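Local coordinates for protein Exo-beta-1,3-galactanase (Bifidobacterium bifidum, PDB 5FLW) that probably acts as an exo-beta-1,3-galactanase of glycoside hydrolase family 43, releasing galactose units from the ends of beta-1,3-galactan chains, at residues H21-L25 against D246-P250; D30-G36 against V48-T54. One frame throughout, in Å; residues are numbered along the deposited sequence.

Contact 1: residues H21-L25 against D246-P250; sequences HGIGL and DIVVP
Asp-246, Ile-247 and Val-249 face Gly-22, Ile-23 and Leu-25 near the middle of the molecule, where the five-bladed beta-propeller of a family 43 glycosidase closes on itself. Strand 24-28 is the inner strand of the first blade and strand 244-250 that of the last. Their end-to-end directions differ by 11° over the touching residues, but no clear hydrogen bond links them, and the two blades meet here chiefly through side chains.

The apolar part centres on Leu-25. Ile-247 extends its longer branch across the gap to set CD1 3.7 Å from Leu-25 CB and 3.4 Å from Leu-25 N. Further along, Leu-25 CD1 reaches Val-249 CG1 at 3.8 Å, the two side chains meeting at about a right angle. Ile-23 CG1 makes a looser contact with Ile-247 CG2, at 4.3 Å.

A classic beta bulge opposite Ile-264 lies at Asp-246 and Ile-247, and both of these consecutive residues direct their side chains at 21-25. In Asp-246, CG stands opposite the backbone N (chi1 177°), which carries the carboxylate over to the Gly-22 to Ile-23 peptide. OD1 comes within 3.1 Å of Gly-22 C and forms a salt bridge with Arg-83 of the second blade. Asp-266 stands close to the same oxygen and takes a hydrogen bond from Gly-22 N, so two acidic side chains lie against the backbone at Gly-22.

The other carboxylate oxygen, Asp-246 OD2, lies 2.6 Å from Ile-23 O. Ile-23 tucks CG1 between its own N and carbonyl carbon (chi1 69°), bringing that methylene to 3.3 Å from Asp-246 OD2.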
ATOM      1  N   HIS A  21       1.380   8.558   4.192  1.00 11.12           N
ATOM      2  CA  HIS A  21      -0.001   8.107   4.339  1.00 10.44           C
ATOM      3  C   HIS A  21      -0.386   7.248   3.140  1.00 10.94           C
ATOM      4  O   HIS A  21      -0.201   7.661   1.983  1.00 10.11           O
ATOM      5  CB  HIS A  21      -0.968   9.282   4.398  1.00 10.21           C
ATOM      6  CG  HIS A  21      -0.550  10.370   5.331  1.00 11.79           C
ATOM      7  ND1 HIS A  21      -0.406  10.168   6.693  1.00 10.57           N
ATOM      8  CD2 HIS A  21      -0.300  11.685   5.106  1.00 10.77           C
ATOM      9  CE1 HIS A  21      -0.036  11.307   7.254  1.00 14.48           C
ATOM     10  NE2 HIS A  21       0.014  12.250   6.317  1.00 11.73           N
ATOM     11  N   GLY A  22      -0.931   6.064   3.422  1.00 10.55           N
ATOM     12  CA  GLY A  22      -1.313   5.130   2.371  1.00 10.26           C
ATOM     13  C   GLY A  22      -0.168   4.745   1.456  1.00 10.49           C
ATOM     14  O   GLY A  22      -0.382   4.577   0.257  1.00 10.80           O
ATOM     15  N   ILE A  23       1.051   4.552   2.009  1.00 10.34           N
ATOM     16  CA  ILE A  23       2.252   4.553   1.163  1.00 10.33           C
ATOM     17  C   ILE A  23       2.410   3.274   0.341  1.00 14.08           C
ATOM     18  O   ILE A  23       1.982   2.167   0.725  1.00 12.68           O
ATOM     19  CB  ILE A  23       3.562   4.852   1.931  1.00 11.57           C
ATOM     20  CG1 ILE A  23       3.942   3.701   2.873  1.00 11.22           C
ATOM     21  CG2 ILE A  23       3.475   6.174   2.619  1.00 10.20           C
ATOM     22  CD1 ILE A  23       5.267   3.915   3.592  1.00 12.28           C
ATOM     23  N   GLY A  24       3.094   3.438  -0.797  1.00 12.71           N
ATOM     24  CA  GLY A  24       3.830   2.357  -1.409  1.00 11.35           C
ATOM     25  C   GLY A  24       5.293   2.500  -1.026  1.00 13.37           C
ATOM     26  O   GLY A  24       5.778   3.616  -0.768  1.00 12.82           O
ATOM     27  N   LEU A  25       5.991   1.346  -0.973  1.00 12.71           N
ATOM     28  CA  LEU A  25       7.424   1.279  -0.697  1.00 12.94           C
ATOM     29  C   LEU A  25       8.084   0.359  -1.707  1.00 16.04           C
ATOM     30  O   LEU A  25       7.601  -0.754  -1.946  1.00 17.30           O
ATOM     31  CB  LEU A  25       7.718   0.654   0.669  1.00 20.23           C
ATOM     32  CG  LEU A  25       7.677   1.504   1.911  1.00 21.04           C
ATOM     33  CD1 LEU A  25       7.803   0.565   3.119  1.00 18.73           C
ATOM     34  CD2 LEU A  25       8.834   2.492   1.858  1.00 16.36           C
ATOM     35  N   ASP A 246      -1.031  -0.974   5.995  1.00 11.78           N
ATOM     36  CA  ASP A 246      -0.754  -0.347   4.717  1.00 12.59           C
ATOM     37  C   ASP A 246       0.193  -1.171   3.874  1.00 13.79           C
ATOM     38  O   ASP A 246      -0.061  -1.374   2.685  1.00 13.21           O
ATOM     39  CB  ASP A 246      -0.145   1.039   4.894  1.00 13.26           C
ATOM     40  CG  ASP A 246       0.199   1.643   3.567  1.00 13.47           C
ATOM     41  OD1 ASP A 246      -0.753   2.119   2.910  1.00 11.23           O
ATOM     42  OD2 ASP A 246       1.394   1.565   3.160  1.00 13.02           O
ATOM     43  N   ILE A 247       1.294  -1.630   4.466  1.00 13.09           N
ATOM     44  CA  ILE A 247       2.313  -2.353   3.712  1.00 14.43           C
ATOM     45  C   ILE A 247       3.129  -3.210   4.671  1.00 14.99           C
ATOM     46  O   ILE A 247       3.307  -2.861   5.844  1.00 14.54           O
ATOM     47  CB  ILE A 247       3.191  -1.371   2.893  1.00 14.13           C
ATOM     48  CG1 ILE A 247       4.033  -2.122   1.850  1.00 14.65           C
ATOM     49  CG2 ILE A 247       4.029  -0.460   3.825  1.00 14.67           C
ATOM     50  CD1 ILE A 247       4.539  -1.225   0.737  1.00 16.32           C
ATOM     51  N   VAL A 248       3.592  -4.360   4.172  1.00 13.90           N
ATOM     52  CA  VAL A 248       4.615  -5.193   4.795  1.00 14.90           C
ATOM     53  C   VAL A 248       5.745  -5.316   3.766  1.00 15.98           C
ATOM     54  O   VAL A 248       5.478  -5.579   2.582  1.00 15.95           O
ATOM     55  CB  VAL A 248       4.045  -6.577   5.186  1.00 15.81           C
ATOM     56  CG1 VAL A 248       5.147  -7.511   5.701  1.00 14.80           C
ATOM     57  CG2 VAL A 248       2.916  -6.447   6.200  1.00 13.52           C
ATOM     58  N   VAL A 249       6.989  -5.071   4.191  1.00 15.04           N
ATOM     59  CA  VAL A 249       8.135  -5.231   3.288  1.00 17.18           C
ATOM     60  C   VAL A 249       9.184  -6.182   3.849  1.00 19.50           C
ATOM     61  O   VAL A 249       9.425  -6.195   5.061  1.00 17.41           O
ATOM     62  CB  VAL A 249       8.775  -3.893   2.860  1.00 22.42           C
ATOM     63  CG1 VAL A 249       7.817  -3.091   1.963  1.00 15.55           C
ATOM     64  CG2 VAL A 249       9.264  -3.118   4.078  1.00 18.70           C
ATOM     65  N   PRO A 250       9.816  -6.998   3.001  1.00 18.45           N
ATOM     66  CA  PRO A 250      11.016  -7.734   3.421  1.00 19.08           C
ATOM     67  C   PRO A 250      12.223  -6.792   3.475  1.00 24.08           C
ATOM     68  O   PRO A 250      12.380  -5.892   2.640  1.00 19.75           O
ATOM     69  CB  PRO A 250      11.177  -8.792   2.318  1.00 18.34           C
ATOM     70  CG  PRO A 250      10.548  -8.174   1.087  1.00 22.65           C
ATOM     71  CD  PRO A 250       9.474  -7.210   1.577  1.00 18.72           C
TER

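Contact 2: residues D30-G36 against V48-T54; sequences DTWYAYG and VCCYTTT
A beta hairpin of the first propeller blade pairs strand 31-36 with strand 48-53, the two running antiparallel at 159°. Six backbone hydrogen bonds join three hydrogen-bonded pairs: Trp-32 with Thr-53, Ala-34 with Tyr-51 and Gly-36 with Cys-49. The bond from Ala-34 N to Tyr-51 O is 2.8 Å long and nearly straight (172° at the hydrogen). Between these pairs the CA hydrogens also lean on carbonyls, as where Thr-52 CA sits 3.1 Å from Trp-32 O.

One face carries Tyr-33, Tyr-35, Cys-50 and Thr-52. The Thr-52 methyl CG2 lies over the Tyr-33 ring, 3.7 Å from its centroid and 21° off the normal, a CH-pi contact shifted toward the ring's rim, while Thr-52 OG1 is hydrogen-bonded to His-62 NE2. Cys-50 SG approaches the Tyr-35 ring obliquely, 4.6 Å from the centroid, and the hydroxyl of that tyrosine is bound by Pro-119 O. At the open end, Thr-31 turns CG2 onto Thr-52 CB at 3.6 Å and gives its OG1 hydrogen to Asp-30 OD1, 2.8 Å away and above the carboxylate plane. Replacing Thr-31 by an alanine removes both CG2 and OG1, which would probably open a gap beside Thr-52 CB and leave the Asp-30 carboxylate freer to turn.

Both strands are central in their four-stranded sheet, flanked by 24-28 beside 31-36 and by 60-66 beside 48-53, while strand 95-102 of the following blade packs on Tyr-35 and Val-48.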
ATOM      1  N   ASP A  30      20.204   0.539  -3.287  1.00 26.22           N
ATOM      2  CA  ASP A  30      20.383   0.358  -1.857  1.00 38.76           C
ATOM      3  C   ASP A  30      19.443   1.246  -1.023  1.00 25.14           C
ATOM      4  O   ASP A  30      19.609   1.340   0.202  1.00 28.43           O
ATOM      5  CB  ASP A  30      21.851   0.625  -1.508  1.00 38.21           C
ATOM      6  CG  ASP A  30      22.228   2.117  -1.641  1.00 66.81           C
ATOM      7  OD1 ASP A  30      21.435   2.907  -2.210  1.00 56.33           O
ATOM      8  OD2 ASP A  30      23.330   2.507  -1.167  1.00 71.09           O
ATOM      9  N   THR A  31      18.449   1.872  -1.658  1.00 20.11           N
ATOM     10  CA  THR A  31      17.622   2.894  -1.032  1.00 19.35           C
ATOM     11  C   THR A  31      16.146   2.526  -1.123  1.00 19.31           C
ATOM     12  O   THR A  31      15.682   2.042  -2.163  1.00 18.69           O
ATOM     13  CB  THR A  31      17.903   4.221  -1.737  1.00 19.28           C
ATOM     14  OG1 THR A  31      19.286   4.548  -1.557  1.00 21.27           O
ATOM     15  CG2 THR A  31      17.022   5.347  -1.217  1.00 18.08           C
ATOM     16  N   TRP A  32      15.406   2.759  -0.030  1.00 16.56           N
ATOM     17  CA  TRP A  32      13.956   2.603  -0.003  1.00 15.22           C
ATOM     18  C   TRP A  32      13.280   3.889  -0.469  1.00 15.59           C
ATOM     19  O   TRP A  32      13.652   4.984  -0.039  1.00 16.06           O
ATOM     20  CB  TRP A  32      13.460   2.228   1.396  1.00 15.67           C
ATOM     21  CG  TRP A  32      13.745   0.762   1.728  1.00 18.43           C
ATOM     22  CD1 TRP A  32      14.809   0.265   2.427  1.00 19.21           C
ATOM     23  CD2 TRP A  32      12.945  -0.366   1.353  1.00 16.42           C
ATOM     24  NE1 TRP A  32      14.729  -1.114   2.499  1.00 20.50           N
ATOM     25  CE2 TRP A  32      13.588  -1.520   1.856  1.00 17.53           C
ATOM     26  CE3 TRP A  32      11.734  -0.507   0.660  1.00 19.55           C
ATOM     27  CZ2 TRP A  32      13.069  -2.802   1.681  1.00 25.81           C
ATOM     28  CZ3 TRP A  32      11.218  -1.797   0.472  1.00 20.19           C
ATOM     29  CH2 TRP A  32      11.884  -2.922   0.988  1.00 29.25           C
ATOM     30  N   TYR A  33      12.293   3.744  -1.349  1.00 13.27           N
ATOM     31  CA  TYR A  33      11.491   4.855  -1.840  1.00 12.63           C
ATOM     32  C   TYR A  33      10.064   4.684  -1.342  1.00 13.22           C
ATOM     33  O   TYR A  33       9.435   3.656  -1.622  1.00 15.23           O
ATOM     34  CB  TYR A  33      11.479   4.871  -3.372  1.00 15.31           C
ATOM     35  CG  TYR A  33      12.812   5.235  -3.968  1.00 15.63           C
ATOM     36  CD1 TYR A  33      13.886   4.355  -3.896  1.00 14.68           C
ATOM     37  CD2 TYR A  33      13.004   6.478  -4.584  1.00 15.17           C
ATOM     38  CE1 TYR A  33      15.131   4.686  -4.432  1.00 17.19           C
ATOM     39  CE2 TYR A  33      14.246   6.830  -5.127  1.00 17.23           C
ATOM     40  CZ  TYR A  33      15.310   5.926  -5.039  1.00 16.55           C
ATOM     41  OH  TYR A  33      16.553   6.230  -5.566  1.00 19.36           O
ATOM     42  N   ALA A  34       9.544   5.695  -0.645  1.00 12.00           N
ATOM     43  CA  ALA A  34       8.145   5.728  -0.218  1.00 10.88           C
ATOM     44  C   ALA A  34       7.365   6.720  -1.080  1.00 11.81           C
ATOM     45  O   ALA A  34       7.866   7.805  -1.405  1.00 12.73           O
ATOM     46  CB  ALA A  34       8.029   6.143   1.257  1.00 11.36           C
ATOM     47  N   TYR A  35       6.134   6.354  -1.438  1.00 10.60           N
ATOM     48  CA  TYR A  35       5.236   7.241  -2.179  1.00 12.39           C
ATOM     49  C   TYR A  35       3.966   7.387  -1.345  1.00 10.46           C
ATOM     50  O   TYR A  35       3.278   6.394  -1.108  1.00 11.94           O
ATOM     51  CB  TYR A  35       4.922   6.657  -3.574  1.00 11.18           C
ATOM     52  CG  TYR A  35       6.196   6.423  -4.383  1.00 11.54           C
ATOM     53  CD1 TYR A  35       6.748   7.459  -5.192  1.00 12.30           C
ATOM     54  CD2 TYR A  35       6.896   5.207  -4.301  1.00 11.90           C
ATOM     55  CE1 TYR A  35       7.933   7.265  -5.919  1.00 11.39           C
ATOM     56  CE2 TYR A  35       8.099   5.019  -5.013  1.00 11.75           C
ATOM     57  CZ  TYR A  35       8.604   6.043  -5.822  1.00 12.29           C
ATOM     58  OH  TYR A  35       9.768   5.860  -6.534  1.00 14.06           O
ATOM     59  N   GLY A  36       3.657   8.611  -0.895  1.00 10.60           N
ATOM     60  CA  GLY A  36       2.558   8.813   0.028  1.00 11.83           C
ATOM     61  C   GLY A  36       1.557   9.856  -0.438  1.00 11.71           C
ATOM     62  O   GLY A  36       1.836  10.686  -1.317  1.00 10.25           O
ATOM     63  N   VAL A  48       1.290  13.360  -4.963  1.00 10.45           N
ATOM     64  CA  VAL A  48       1.976  12.222  -4.373  1.00 10.01           C
ATOM     65  C   VAL A  48       3.364  12.696  -3.949  1.00 12.93           C
ATOM     66  O   VAL A  48       4.130  13.222  -4.771  1.00 11.02           O
ATOM     67  CB  VAL A  48       2.067  11.040  -5.349  1.00 10.76           C
ATOM     68  CG1 VAL A  48       2.891   9.901  -4.724  1.00 11.07           C
ATOM     69  CG2 VAL A  48       0.652  10.549  -5.707  1.00 11.25           C
ATOM     70  N   CYS A  49       3.672  12.497  -2.666  1.00 11.95           N
ATOM     71  CA  CYS A  49       4.961  12.846  -2.077  1.00 11.66           C
ATOM     72  C   CYS A  49       5.905  11.649  -2.113  1.00 10.11           C
ATOM     73  O   CYS A  49       5.507  10.530  -1.778  1.00 13.18           O
ATOM     74  CB  CYS A  49       4.752  13.247  -0.613  1.00 12.17           C
ATOM     75  SG  CYS A  49       3.828  14.788  -0.442  1.00 13.64           S
ATOM     76  N   CYS A  50       7.176  11.912  -2.432  1.00 10.04           N
ATOM     77  CA  CYS A  50       8.210  10.884  -2.446  1.00 11.12           C
ATOM     78  C   CYS A  50       9.236  11.157  -1.350  1.00 12.11           C
ATOM     79  O   CYS A  50       9.693  12.299  -1.198  1.00 13.06           O
ATOM     80  CB  CYS A  50       8.913  10.832  -3.812  1.00 14.43           C
ATOM     81  SG  CYS A  50      10.252   9.647  -3.932  1.00 14.40           S
ATOM     82  N   TYR A  51       9.597  10.106  -0.588  1.00 11.84           N
ATOM     83  CA  TYR A  51      10.672  10.170   0.400  1.00 13.49           C
ATOM     84  C   TYR A  51      11.597   8.970   0.232  1.00 13.19           C
ATOM     85  O   TYR A  51      11.164   7.895  -0.196  1.00 13.78           O
ATOM     86  CB  TYR A  51      10.140  10.130   1.846  1.00 12.23           C
ATOM     87  CG  TYR A  51       9.110  11.196   2.118  1.00 12.63           C
ATOM     88  CD1 TYR A  51       7.753  10.959   1.854  1.00 11.57           C
ATOM     89  CD2 TYR A  51       9.485  12.462   2.594  1.00 13.04           C
ATOM     90  CE1 TYR A  51       6.796  11.946   2.049  1.00  9.94           C
ATOM     91  CE2 TYR A  51       8.533  13.460   2.781  1.00 11.94           C
ATOM     92  CZ  TYR A  51       7.196  13.179   2.522  1.00 10.15           C
ATOM     93  OH  TYR A  51       6.267  14.171   2.731  1.00 12.65           O
ATOM     94  N   THR A  52      12.872   9.147   0.577  1.00 12.95           N
ATOM     95  CA  THR A  52      13.810   8.030   0.593  1.00 13.81           C
ATOM     96  C   THR A  52      14.385   7.811   1.990  1.00 13.92           C
ATOM     97  O   THR A  52      14.459   8.733   2.818  1.00 14.49           O
ATOM     98  CB  THR A  52      14.958   8.210  -0.406  1.00 14.75           C
ATOM     99  OG1 THR A  52      15.563   9.491  -0.194  1.00 16.32           O
ATOM    100  CG2 THR A  52      14.441   8.111  -1.848  1.00 15.03           C
ATOM    101  N   THR A  53      14.810   6.571   2.234  1.00 15.54           N
ATOM    102  CA  THR A  53      15.428   6.210   3.503  1.00 14.68           C
ATOM    103  C   THR A  53      16.321   4.999   3.292  1.00 16.69           C
ATOM    104  O   THR A  53      16.116   4.198   2.371  1.00 15.88           O
ATOM    105  CB  THR A  53      14.378   5.929   4.602  1.00 14.56           C
ATOM    106  OG1 THR A  53      15.001   5.889   5.892  1.00 14.48           O
ATOM    107  CG2 THR A  53      13.641   4.604   4.337  1.00 14.28           C
ATOM    108  N   THR A  54      17.309   4.873   4.164  1.00 15.59           N
ATOM    109  CA  THR A  54      18.027   3.620   4.291  1.00 20.20           C
ATOM    110  C   THR A  54      17.815   2.961   5.646  1.00 26.77           C
ATOM    111  O   THR A  54      18.246   1.813   5.833  1.00 26.46           O
ATOM    112  CB  THR A  54      19.524   3.826   4.038  1.00 18.77           C
ATOM    113  OG1 THR A  54      20.051   4.752   4.999  1.00 22.71           O
ATOM    114  CG2 THR A  54      19.743   4.372   2.613  1.00 20.30           C
TER

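Both contacts are largely buried, but contact 1 lies about 5 Å from the centre of the chain and contact 2 about 13 Å, each measured from the contact's centre, and contact 2 runs out to exposed residues at one end. Contact 1 joins the first and last blades through side chains and a charged cluster; contact 2 is pairing within a single blade, knit by regular backbone bonds. Strand 24-28 of contact 1 lies in the same sheet as contact 2, next to strand 31-37, and Gly-24 O probably accepts a hydrogen bond from Tyr-35 N at 2.8 Å. Trp-32 of contact 2 also packs on Pro-250, so the hairpin itself reaches the last blade.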